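Flap endonuclease 1 (Desulfurococcus amylolyticus, PDB 3ORY) probably cleaves 5' flaps from branched DNA intermediates of replication and repair as a structure-specific endonuclease. Local coordinates at residues 8-12 and 47-51. Sequence-based numbering, arbitrary orientation.
Sequences GVDMG and YQFLA
Start from the Gln48 side chain: its carboxamide meets both polar backbone atoms of Val9, much as the opposite residue of a hydrogen-bonded antiparallel pair would. Residues 8-12 form no regular strand, but Val9 (phi/psi -108/140) and Asp10 (-88/113) are extended, and Gly8 CA sits 6.0 Å from Gln48 CA on the helix. With chi1, chi2 and chi3 at -61°, -43° and -44°, the Gln48 carboxamide lies edge-on to Val9: Val9 N donates to Gln48 OE1 at 2.9 Å (161° at the hydrogen), and Gln48 NE2 donates to Val9 O at 2.9 Å (174°). Both polar groups of the Val9 backbone are thereby satisfied. Gly8 CA comes within 3.3 Å of Gln48 OE1, where a side chain in the L configuration would clash. The contact lays the N-terminal loop, which precedes strand 24-26, against helix 42-52, which directly follows strand 37-41 in the PIN-like core. On the helix, Ala51 N donates to Tyr47 O at 3.1 Å. To one side of the amide pair the contact is apolar: Val9 CG1 meets Ala51 CB at 3.7 Å, and Met11 CG meets Tyr47 CB at 3.7 Å. Met11, m at all three chi angles, lays CE over a face of the Tyr47 ring, 3.6 Å from its centroid (CH-pi), with SD 4.4 Å from that centroid in a Met-aromatic contact. Beyond, an Asx turn bends the loop, Gly12 N donating to Asp10 OD1 at 3.0 Å, while Asp10 OD2 is salt-bridged to Arg107 and Gly12 O accepts from Arg103, both on helix 102-125.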
loop_
_atom_site.group_PDB
_atom_site.type_symbol
_atom_site.label_atom_id
_atom_site.label_comp_id
_atom_site.label_asym_id
_atom_site.label_seq_id
_atom_site.Cartn_x
_atom_site.Cartn_y
_atom_site.Cartn_z
ATOM N N GLY A 8 1.034 7.576 5.446
ATOM C CA GLY A 8 1.942 6.419 5.184
ATOM C C GLY A 8 2.931 6.781 4.089
ATOM O O GLY A 8 3.142 7.970 3.818
ATOM N N VAL A 9 3.525 5.773 3.450
ATOM C CA VAL A 9 4.574 5.998 2.440
ATOM C C VAL A 9 4.098 5.719 1.005
ATOM O O VAL A 9 3.350 4.774 0.766
ATOM C CB VAL A 9 5.868 5.194 2.744
ATOM C CG1 VAL A 9 6.592 5.783 3.948
ATOM C CG2 VAL A 9 5.565 3.715 2.973
ATOM N N ASP A 10 4.522 6.559 0.065
ATOM C CA ASP A 10 4.141 6.395 -1.337
ATOM C C ASP A 10 5.127 5.471 -2.025
ATOM O O ASP A 10 6.305 5.824 -2.199
ATOM C CB ASP A 10 4.095 7.745 -2.071
ATOM C CG ASP A 10 4.055 7.577 -3.598
ATOM O OD1 ASP A 10 3.380 6.639 -4.101
ATOM O OD2 ASP A 10 4.692 8.394 -4.298
ATOM N N MET A 11 4.646 4.294 -2.414
ATOM C CA MET A 11 5.492 3.280 -3.059
ATOM C C MET A 11 5.088 3.039 -4.518
ATOM O O MET A 11 5.515 2.053 -5.131
ATOM C CB MET A 11 5.430 1.950 -2.291
ATOM C CG MET A 11 5.923 1.994 -0.840
ATOM S SD MET A 11 7.570 2.672 -0.630
ATOM C CE MET A 11 8.590 1.533 -1.561
ATOM N N GLY A 12 4.283 3.938 -5.080
ATOM C CA GLY A 12 3.750 3.707 -6.411
ATOM C C GLY A 12 3.394 4.984 -7.128
ATOM O O GLY A 12 4.237 5.853 -7.323
ATOM N N TYR A 47 5.124 -2.550 3.153
ATOM C CA TYR A 47 5.836 -1.277 3.188
ATOM C C TYR A 47 5.245 -0.299 4.206
ATOM O O TYR A 47 5.995 0.403 4.907
ATOM C CB TYR A 47 5.914 -0.646 1.784
ATOM C CG TYR A 47 7.148 -1.098 1.026
ATOM C CD1 TYR A 47 8.429 -0.859 1.545
ATOM C CD2 TYR A 47 7.046 -1.788 -0.178
ATOM C CE1 TYR A 47 9.568 -1.270 0.875
ATOM C CE2 TYR A 47 8.201 -2.222 -0.866
ATOM C CZ TYR A 47 9.445 -1.951 -0.328
ATOM O OH TYR A 47 10.586 -2.363 -0.969
ATOM N N GLN A 48 3.912 -0.252 4.292
ATOM C CA GLN A 48 3.256 0.603 5.297
ATOM C C GLN A 48 3.647 0.198 6.718
ATOM O O GLN A 48 3.984 1.061 7.541
ATOM C CB GLN A 48 1.732 0.602 5.157
ATOM C CG GLN A 48 1.201 1.113 3.825
ATOM C CD GLN A 48 1.911 2.363 3.316
ATOM O OE1 GLN A 48 2.168 3.317 4.067
ATOM N NE2 GLN A 48 2.208 2.374 2.022
ATOM N N PHE A 49 3.623 -1.109 6.984
ATOM C CA PHE A 49 3.997 -1.640 8.300
ATOM C C PHE A 49 5.470 -1.374 8.624
ATOM O O PHE A 49 5.823 -1.033 9.766
ATOM C CB PHE A 49 3.705 -3.139 8.375
ATOM C CG PHE A 49 2.264 -3.497 8.103
ATOM C CD1 PHE A 49 1.227 -2.679 8.546
ATOM C CD2 PHE A 49 1.946 -4.680 7.429
ATOM C CE1 PHE A 49 -0.117 -3.005 8.297
ATOM C CE2 PHE A 49 0.608 -5.026 7.183
ATOM C CZ PHE A 49 -0.424 -4.191 7.621
ATOM N N LEU A 50 6.325 -1.522 7.616
ATOM C CA LEU A 50 7.748 -1.239 7.779
ATOM C C LEU A 50 7.999 0.204 8.209
ATOM O O LEU A 50 8.866 0.460 9.047
ATOM C CB LEU A 50 8.529 -1.567 6.495
ATOM C CG LEU A 50 8.789 -3.042 6.200
ATOM C CD1 LEU A 50 9.394 -3.225 4.792
ATOM C CD2 LEU A 50 9.705 -3.663 7.257
ATOM N N ALA A 51 7.220 1.132 7.660
ATOM C CA ALA A 51 7.370 2.549 7.964
ATOM C C ALA A 51 6.642 2.978 9.247
ATOM O O ALA A 51 7.123 3.851 9.976
ATOM C CB ALA A 51 6.886 3.398 6.775
#